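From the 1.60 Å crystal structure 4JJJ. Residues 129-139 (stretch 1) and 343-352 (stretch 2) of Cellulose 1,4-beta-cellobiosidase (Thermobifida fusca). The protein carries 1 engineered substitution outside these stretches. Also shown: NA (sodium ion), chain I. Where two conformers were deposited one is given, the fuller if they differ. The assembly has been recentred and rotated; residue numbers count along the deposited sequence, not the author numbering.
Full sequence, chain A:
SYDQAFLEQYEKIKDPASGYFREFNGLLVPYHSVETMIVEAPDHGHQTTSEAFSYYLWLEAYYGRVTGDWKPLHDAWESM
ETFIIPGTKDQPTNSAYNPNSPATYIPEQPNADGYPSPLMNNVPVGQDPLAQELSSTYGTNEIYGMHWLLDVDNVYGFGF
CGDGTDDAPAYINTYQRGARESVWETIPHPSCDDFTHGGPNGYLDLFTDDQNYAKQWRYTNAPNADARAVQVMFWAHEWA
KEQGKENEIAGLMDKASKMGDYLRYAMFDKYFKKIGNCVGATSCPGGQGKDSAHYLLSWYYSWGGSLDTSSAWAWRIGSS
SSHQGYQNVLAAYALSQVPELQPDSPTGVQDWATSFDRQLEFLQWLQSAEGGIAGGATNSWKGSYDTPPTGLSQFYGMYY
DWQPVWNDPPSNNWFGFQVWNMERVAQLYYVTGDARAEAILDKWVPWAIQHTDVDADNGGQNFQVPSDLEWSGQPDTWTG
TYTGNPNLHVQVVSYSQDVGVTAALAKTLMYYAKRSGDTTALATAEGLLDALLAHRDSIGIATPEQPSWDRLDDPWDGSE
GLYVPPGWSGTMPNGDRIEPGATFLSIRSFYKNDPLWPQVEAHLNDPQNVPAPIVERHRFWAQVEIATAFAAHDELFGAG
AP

Stretch 1 (129-139) PLAQELSSTYG
Stretch 2 (343-352) PDSPTGVQDW

How does stretch 1 begin, and what does it offer to stretch 2? Pro129 and Leu130 are in loop conformation, and a helix runs from Ala131 to Tyr138, its backbone bonds starting with Leu134 N to Leu130 O at 2.9 Å. Leu130 (chi1 m, chi2 t) has its CA-to-CB bond sideways to stretch 2, yet its end comes nearer: CD2 lies 4.3 Å from Asp351 OD2, a loose approach. Ala131 and Gln132 stay out of reach.

What does Glu133 hold, one residue further on? Its CB points toward stretch 2, and with chi1 and chi2 both t and chi3 at 64° the extended chain carries its carboxylate to the turn before the second helix. Glu133 OE2 accepts two hydrogen bonds from one residue, from Thr347 N at 2.9 Å and from Thr347 OG1 at 3.0 Å; the p rotamer of Thr347 lets its hydroxyl and amide converge on that oxygen. Pro346 lies against the same oxygen, with CD 3.4 Å from Glu133 OE2, but its ring nitrogen has no hydrogen to give. Glu133 CD also packs 3.7 Å from Ser345 CB.

How is the turn that meets this carboxylate shaped? Ser345 is extended (phi/psi -65/151), Pro346 turns to -62/-27 and Thr347 to -114/3, and helical geometry follows from Gly348 through Trp352. Ser345, chi1 p, caps the start of this helix through a weak hydrogen bond from Gly348 N to its OG at 3.0 Å. A CB on Gly348 would lie 2.5 Å from Ser345 OG, so the absence of a side chain leaves room for the cap.

Where do the two backbones come nearest? At Thr137 and Ser345, whose CA atoms are 5.5 Å apart. Thr137, chi1 m, points toward stretch 2 but gives its hydroxyl proton back to its own helix, OG1 to Glu133 O at 2.7 Å. Its OG1 nevertheless packs 3.4 Å from Ser345 CA, while CG2 rests 3.8 Å from Asp344 CB.

What closes the contact at the helix end? Tyr138 (chi1 m, chi2 -67°) starts sideways, but its ring reaches across to bring OH 3.9 Å from Asp344 N; water 2 bridges them, donating to Tyr138 OH at 2.6 Å and accepting from Asp344 N at 3.0 Å. Water 1 similarly links Thr137 O (3.2 Å) and Asp344 OD2 (2.8 Å), donating to both. Asp344, chi1 m, binds sodium through OD2 at 2.2 Å from NA. Gly139 leaves the helix with phi/psi 71/26.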

# COMPACT_ATOMS: atom_id res chain seq x y z
N PRO A 129 13.70 17.04 9.23
CA PRO A 129 13.25 17.79 10.40
C PRO A 129 12.46 16.96 11.37
O PRO A 129 11.97 17.49 12.35
CB PRO A 129 12.34 18.87 9.80
CG PRO A 129 11.71 18.14 8.66
CD PRO A 129 12.77 17.21 8.09
N LEU A 130 12.39 15.64 11.12
CA LEU A 130 11.64 14.77 11.98
C LEU A 130 12.50 13.95 12.94
O LEU A 130 12.08 13.66 14.05
CB LEU A 130 10.85 13.70 11.19
CG LEU A 130 9.80 14.29 10.22
CD1 LEU A 130 9.21 13.09 9.50
CD2 LEU A 130 8.78 15.22 10.87
N ALA A 131 13.70 13.55 12.51
CA ALA A 131 14.42 12.49 13.23
C ALA A 131 14.73 12.81 14.72
O ALA A 131 14.54 12.01 15.61
CB ALA A 131 15.70 12.21 12.49
N GLN A 132 15.28 14.00 14.92
CA GLN A 132 15.73 14.39 16.25
C GLN A 132 14.51 14.50 17.16
O GLN A 132 14.55 14.05 18.29
CB GLN A 132 16.55 15.70 16.16
CG GLN A 132 16.55 16.56 17.44
CD GLN A 132 17.50 17.75 17.27
OE1 GLN A 132 18.02 17.99 16.16
NE2 GLN A 132 17.77 18.48 18.36
N GLU A 133 13.40 15.04 16.61
CA GLU A 133 12.17 15.16 17.38
C GLU A 133 11.56 13.81 17.76
O GLU A 133 11.04 13.58 18.88
CB GLU A 133 11.12 15.97 16.60
CG GLU A 133 9.73 15.86 17.17
CD GLU A 133 8.75 16.70 16.34
OE1 GLU A 133 8.63 16.32 15.21
OE2 GLU A 133 8.14 17.69 16.86
N LEU A 134 11.55 12.89 16.80
CA LEU A 134 11.10 11.50 17.10
C LEU A 134 11.98 10.83 18.18
O LEU A 134 11.44 10.14 19.02
CB LEU A 134 11.02 10.66 15.81
CG LEU A 134 9.91 11.18 14.85
CD1 LEU A 134 10.14 10.64 13.46
CD2 LEU A 134 8.53 10.85 15.31
N SER A 135 13.28 11.01 18.07
CA SER A 135 14.20 10.43 19.05
C SER A 135 13.93 11.02 20.43
O SER A 135 13.88 10.29 21.41
CB SER A 135 15.65 10.67 18.64
OG SER A 135 16.46 10.39 19.77
N SER A 136 13.74 12.33 20.50
CA SER A 136 13.43 13.00 21.76
C SER A 136 12.08 12.64 22.29
O SER A 136 11.86 12.68 23.51
CB SER A 136 13.56 14.52 21.62
OG SER A 136 14.87 14.90 21.29
N THR A 137 11.12 12.27 21.41
CA THR A 137 9.83 11.95 21.89
C THR A 137 9.76 10.48 22.43
O THR A 137 8.94 10.16 23.36
CB THR A 137 8.74 12.19 20.76
OG1 THR A 137 8.80 13.58 20.44
CG2 THR A 137 7.35 11.73 21.14
N TYR A 138 10.41 9.56 21.72
CA TYR A 138 10.24 8.14 21.96
C TYR A 138 11.40 7.45 22.67
O TYR A 138 11.28 6.28 23.05
CB TYR A 138 9.84 7.43 20.64
CG TYR A 138 8.48 7.97 20.15
CD1 TYR A 138 7.33 7.71 20.88
CD2 TYR A 138 8.37 8.78 19.07
CE1 TYR A 138 6.09 8.23 20.49
CE2 TYR A 138 7.14 9.25 18.62
CZ TYR A 138 6.04 9.04 19.38
OH TYR A 138 4.81 9.55 19.01
N GLY A 139 12.50 8.17 22.78
CA GLY A 139 13.71 7.67 23.49
C GLY A 139 14.46 6.57 22.77
O GLY A 139 15.22 5.81 23.39
N PRO A 343 -0.40 12.51 18.16
CA PRO A 343 0.96 12.15 18.44
C PRO A 343 1.54 13.01 19.54
O PRO A 343 1.20 14.20 19.73
CB PRO A 343 1.71 12.44 17.15
CG PRO A 343 0.66 12.28 16.11
CD PRO A 343 -0.64 12.65 16.74
N ASP A 344 2.46 12.39 20.26
CA ASP A 344 3.16 13.02 21.36
C ASP A 344 4.26 13.96 20.98
O ASP A 344 4.72 14.76 21.82
CB ASP A 344 3.74 11.91 22.25
CG ASP A 344 2.71 11.12 23.05
OD1 ASP A 344 1.54 11.54 23.16
OD2 ASP A 344 3.17 10.05 23.59
N SER A 345 4.75 13.90 19.77
CA SER A 345 5.85 14.82 19.37
C SER A 345 5.34 16.29 19.38
O SER A 345 4.18 16.57 19.11
CB SER A 345 6.33 14.39 18.00
OG SER A 345 5.30 14.67 17.12
N PRO A 346 6.23 17.21 19.63
CA PRO A 346 5.74 18.59 19.73
C PRO A 346 5.09 19.15 18.44
O PRO A 346 4.22 20.00 18.60
CB PRO A 346 7.03 19.35 20.07
CG PRO A 346 7.72 18.32 21.01
CD PRO A 346 7.61 17.07 20.14
N THR A 347 5.47 18.66 17.28
CA THR A 347 4.86 19.15 16.03
C THR A 347 4.00 18.13 15.25
O THR A 347 3.48 18.45 14.17
CB THR A 347 5.87 19.78 15.12
OG1 THR A 347 6.74 18.82 14.49
CG2 THR A 347 6.59 20.93 15.84
N GLY A 348 3.83 16.92 15.79
CA GLY A 348 3.09 15.88 15.10
C GLY A 348 1.65 16.27 14.82
O GLY A 348 1.13 15.99 13.76
N VAL A 349 0.97 16.85 15.82
CA VAL A 349 -0.38 17.19 15.64
C VAL A 349 -0.56 18.24 14.56
O VAL A 349 -1.42 18.15 13.62
CB VAL A 349 -0.98 17.65 17.00
CG1 VAL A 349 -2.33 18.22 16.74
CG2 VAL A 349 -1.18 16.45 17.86
N GLN A 350 0.29 19.30 14.61
CA GLN A 350 0.25 20.37 13.61
C GLN A 350 0.46 19.81 12.21
O GLN A 350 -0.23 20.23 11.24
CB GLN A 350 1.36 21.39 13.93
CG GLN A 350 1.35 22.61 13.01
CD GLN A 350 0.15 23.55 13.23
OE1 GLN A 350 -0.23 23.88 14.37
NE2 GLN A 350 -0.38 24.08 12.10
N ASP A 351 1.40 18.93 12.09
CA ASP A 351 1.74 18.36 10.77
C ASP A 351 0.51 17.62 10.24
O ASP A 351 0.18 17.72 9.03
CB ASP A 351 3.01 17.51 10.82
CG ASP A 351 4.25 18.30 10.92
OD1 ASP A 351 4.27 19.54 10.75
OD2 ASP A 351 5.27 17.68 11.22
N TRP A 352 -0.13 16.81 11.09
CA TRP A 352 -1.33 16.04 10.68
C TRP A 352 -2.51 16.96 10.43
O TRP A 352 -3.31 16.69 9.55
CB TRP A 352 -1.63 14.95 11.67
CG TRP A 352 -0.79 13.73 11.37
CD1 TRP A 352 0.34 13.30 12.04
CD2 TRP A 352 -0.95 12.88 10.29
NE1 TRP A 352 0.83 12.16 11.45
CE2 TRP A 352 0.02 11.88 10.38
CE3 TRP A 352 -1.89 12.81 9.25
CZ2 TRP A 352 0.08 10.85 9.47
CZ3 TRP A 352 -1.85 11.75 8.38
CH2 TRP A 352 -0.86 10.78 8.48
NA NA I . 2.99 7.82 23.84
O HOH W 1 5.89 9.63 24.15
O HOH W 2 2.46 9.44 20.21
O HOH W 3 1.47 8.84 24.99
O HOH W 4 3.32 6.53 25.40
O HOH W 5 2.64 7.00 21.71
O HOH W 6 3.54 5.81 22.04